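Local atomic coordinates of dimethyladenosine transferase, putative (Plasmodium falciparum, PDB entry 2H1R), a protein that probably transfers methyl groups from S-adenosyl-L-methionine to adenines of ribosomal RNA. Residues S43-E48 / A64-T69. Sequence-based numbering, arbitrary orientation.
Sequences SDIVLE and AKKVIT
The flat peptide units of Val46 and Glu48 hydrogen-bond to those of Lys66 and Ile68 across a parallel pair of strands. Val46 N donates to Lys66 O, and Ile68 N to Val46 O. Glu48 N donates to Ile68 O at 2.8 Å. All three bonds are nearly straight. Each of these carbonyls also takes a CA-H contact, such as Val67 CA to Val46 O at 3.3 Å. Ile45, Leu47, Lys66 and Ile68 project from one face. Ile45 CG2 meets Ile68 CD1 at 3.9 Å. Ile45 CG1, held beside its own backbone N (chi1 -63°), lies next to Lys66 CG. The Lys66 amine goes on to a salt bridge with Glu93.

These are the first two strands of the Rossmann-like, class I methyltransferase fold, linked through helix 57-60. Val46, Glu48, Val67 and Thr69 face the side where Leu60 of that helix packs. On this side Val46 CG2 presses on Ala64 CB at 3.4 Å, a tight carbon pair. Glu48 runs extended, and its OE1 hydrogen-bonds to Thr57 OG1. With chi1 at 179°, the Thr69 hydroxyl swings to the side away from the backbone N, and OG1 makes a weak hydrogen bond to Glu48 O at 3.3 Å. The Thr69 side chain lies about 5 Å from that of Asp71 and close to Gly50, both predicted to bind S-adenosyl-L-methionine. At the opposite end, Lys65 N reaches Asp44 O at 2.8 Å by a more bent bond (138° at the hydrogen).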
ATOM      1  N   SER A  43     -21.597   3.563  12.877  1.00 25.97           N
ATOM      2  CA  SER A  43     -21.611   2.135  12.569  1.00 27.45           C
ATOM      3  C   SER A  43     -20.209   1.574  12.280  1.00 26.78           C
ATOM      4  O   SER A  43     -20.066   0.384  12.114  1.00 27.68           O
ATOM      5  CB  SER A  43     -22.515   1.870  11.373  1.00 27.50           C
ATOM      6  OG  SER A  43     -22.176   2.741  10.303  1.00 29.86           O
ATOM      7  N   ASP A  44     -19.199   2.442  12.200  1.00 26.50           N
ATOM      8  CA  ASP A  44     -17.804   2.057  11.813  1.00 25.21           C
ATOM      9  C   ASP A  44     -16.986   1.531  12.985  1.00 23.46           C
ATOM     10  O   ASP A  44     -16.978   2.135  14.054  1.00 23.92           O
ATOM     11  CB  ASP A  44     -17.048   3.280  11.254  1.00 24.78           C
ATOM     12  CG  ASP A  44     -17.435   3.627   9.826  1.00 28.21           C
ATOM     13  OD1 ASP A  44     -17.933   2.713   9.109  1.00 28.30           O
ATOM     14  OD2 ASP A  44     -17.207   4.801   9.402  1.00 28.63           O
ATOM     15  N   ILE A  45     -16.278   0.432  12.785  1.00 22.13           N
ATOM     16  CA  ILE A  45     -15.204  -0.015  13.694  1.00 22.87           C
ATOM     17  C   ILE A  45     -13.903   0.684  13.243  1.00 23.50           C
ATOM     18  O   ILE A  45     -13.550   0.628  12.037  1.00 23.18           O
ATOM     19  CB  ILE A  45     -14.994  -1.548  13.618  1.00 22.42           C
ATOM     20  CG1 ILE A  45     -16.274  -2.283  14.091  1.00 26.35           C
ATOM     21  CG2 ILE A  45     -13.715  -1.998  14.396  1.00 22.66           C
ATOM     22  CD1 ILE A  45     -16.311  -3.748  13.741  1.00 29.72           C
ATOM     23  N   VAL A  46     -13.207   1.323  14.193  1.00 23.30           N
ATOM     24  CA  VAL A  46     -11.966   2.040  13.908  1.00 22.58           C
ATOM     25  C   VAL A  46     -10.794   1.221  14.502  1.00 23.24           C
ATOM     26  O   VAL A  46     -10.809   0.867  15.693  1.00 22.70           O
ATOM     27  CB  VAL A  46     -12.011   3.491  14.486  1.00 23.01           C
ATOM     28  CG1 VAL A  46     -10.664   4.210  14.319  1.00 23.55           C
ATOM     29  CG2 VAL A  46     -13.102   4.331  13.812  1.00 19.68           C
ATOM     30  N   LEU A  47      -9.788   0.921  13.672  1.00 22.83           N
ATOM     31  CA  LEU A  47      -8.513   0.352  14.142  1.00 23.73           C
ATOM     32  C   LEU A  47      -7.519   1.500  14.332  1.00 24.55           C
ATOM     33  O   LEU A  47      -7.239   2.263  13.381  1.00 25.23           O
ATOM     34  CB  LEU A  47      -7.946  -0.644  13.102  1.00 23.83           C
ATOM     35  CG  LEU A  47      -6.580  -1.288  13.400  1.00 23.54           C
ATOM     36  CD1 LEU A  47      -6.646  -2.164  14.640  1.00 28.14           C
ATOM     37  CD2 LEU A  47      -6.140  -2.100  12.186  1.00 25.88           C
ATOM     38  N   GLU A  48      -7.016   1.666  15.549  1.00 25.25           N
ATOM     39  CA  GLU A  48      -6.018   2.715  15.822  1.00 27.45           C
ATOM     40  C   GLU A  48      -4.709   2.005  16.135  1.00 27.73           C
ATOM     41  O   GLU A  48      -4.637   1.192  17.058  1.00 27.68           O
ATOM     42  CB  GLU A  48      -6.413   3.611  16.997  1.00 27.48           C
ATOM     43  CG  GLU A  48      -5.424   4.754  17.234  1.00 28.59           C
ATOM     44  CD  GLU A  48      -5.663   5.559  18.498  1.00 31.42           C
ATOM     45  OE1 GLU A  48      -6.387   5.083  19.416  1.00 34.37           O
ATOM     46  OE2 GLU A  48      -5.108   6.697  18.580  1.00 34.61           O
ATOM     47  N   ALA A  64     -17.011   6.593  16.563  1.00 23.34           N
ATOM     48  CA  ALA A  64     -16.991   5.252  16.016  1.00 23.54           C
ATOM     49  C   ALA A  64     -17.918   4.360  16.811  1.00 23.89           C
ATOM     50  O   ALA A  64     -18.173   4.624  17.987  1.00 24.21           O
ATOM     51  CB  ALA A  64     -15.554   4.675  16.115  1.00 22.61           C
ATOM     52  N   LYS A  65     -18.372   3.271  16.195  1.00 24.59           N
ATOM     53  CA  LYS A  65     -19.124   2.221  16.922  1.00 24.84           C
ATOM     54  C   LYS A  65     -18.269   1.716  18.086  1.00 25.21           C
ATOM     55  O   LYS A  65     -18.672   1.715  19.262  1.00 23.85           O
ATOM     56  CB  LYS A  65     -19.481   1.077  15.971  1.00 24.86           C
ATOM     57  CG  LYS A  65     -20.068  -0.178  16.650  1.00 28.00           C
ATOM     58  CD  LYS A  65     -20.978  -0.907  15.649  1.00 32.37           C
ATOM     59  CE  LYS A  65     -20.225  -1.848  14.722  1.00 35.75           C
ATOM     60  NZ  LYS A  65     -21.209  -2.746  13.995  1.00 38.44           N
ATOM     61  N   LYS A  66     -17.040   1.346  17.737  1.00 24.24           N
ATOM     62  CA  LYS A  66     -16.032   0.991  18.710  1.00 23.97           C
ATOM     63  C   LYS A  66     -14.633   1.168  18.117  1.00 23.59           C
ATOM     64  O   LYS A  66     -14.457   1.207  16.890  1.00 22.70           O
ATOM     65  CB  LYS A  66     -16.206  -0.445  19.168  1.00 23.72           C
ATOM     66  CG  LYS A  66     -15.887  -1.468  18.168  1.00 25.09           C
ATOM     67  CD  LYS A  66     -16.069  -2.838  18.809  1.00 31.97           C
ATOM     68  CE  LYS A  66     -15.387  -3.905  17.985  1.00 35.46           C
ATOM     69  NZ  LYS A  66     -15.453  -5.241  18.695  1.00 39.13           N
ATOM     70  N   VAL A  67     -13.661   1.275  19.019  1.00 24.68           N
ATOM     71  CA  VAL A  67     -12.255   1.478  18.638  1.00 24.40           C
ATOM     72  C   VAL A  67     -11.441   0.299  19.161  1.00 25.53           C
ATOM     73  O   VAL A  67     -11.581  -0.120  20.326  1.00 25.39           O
ATOM     74  CB  VAL A  67     -11.669   2.797  19.194  1.00 23.77           C
ATOM     75  CG1 VAL A  67     -10.121   2.892  18.869  1.00 23.52           C
ATOM     76  CG2 VAL A  67     -12.457   4.052  18.701  1.00 22.22           C
ATOM     77  N   ILE A  68     -10.604  -0.250  18.289  1.00 26.12           N
ATOM     78  CA  ILE A  68      -9.666  -1.301  18.687  1.00 28.63           C
ATOM     79  C   ILE A  68      -8.303  -0.669  18.516  1.00 30.44           C
ATOM     80  O   ILE A  68      -8.004  -0.064  17.475  1.00 28.64           O
ATOM     81  CB  ILE A  68      -9.800  -2.566  17.824  1.00 28.67           C
ATOM     82  CG1 ILE A  68     -11.223  -3.155  17.947  1.00 28.88           C
ATOM     83  CG2 ILE A  68      -8.725  -3.608  18.222  1.00 30.60           C
ATOM     84  CD1 ILE A  68     -11.606  -4.105  16.833  1.00 30.23           C
ATOM     85  N   THR A  69      -7.507  -0.731  19.564  1.00 32.81           N
ATOM     86  CA  THR A  69      -6.199  -0.113  19.479  1.00 36.55           C
ATOM     87  C   THR A  69      -5.104  -1.154  19.686  1.00 38.67           C
ATOM     88  O   THR A  69      -5.283  -2.112  20.445  1.00 39.22           O
ATOM     89  CB  THR A  69      -6.079   1.087  20.436  1.00 36.50           C
ATOM     90  OG1 THR A  69      -4.765   1.647  20.345  1.00 40.27           O
ATOM     91  CG2 THR A  69      -6.354   0.688  21.844  1.00 37.01           C
TER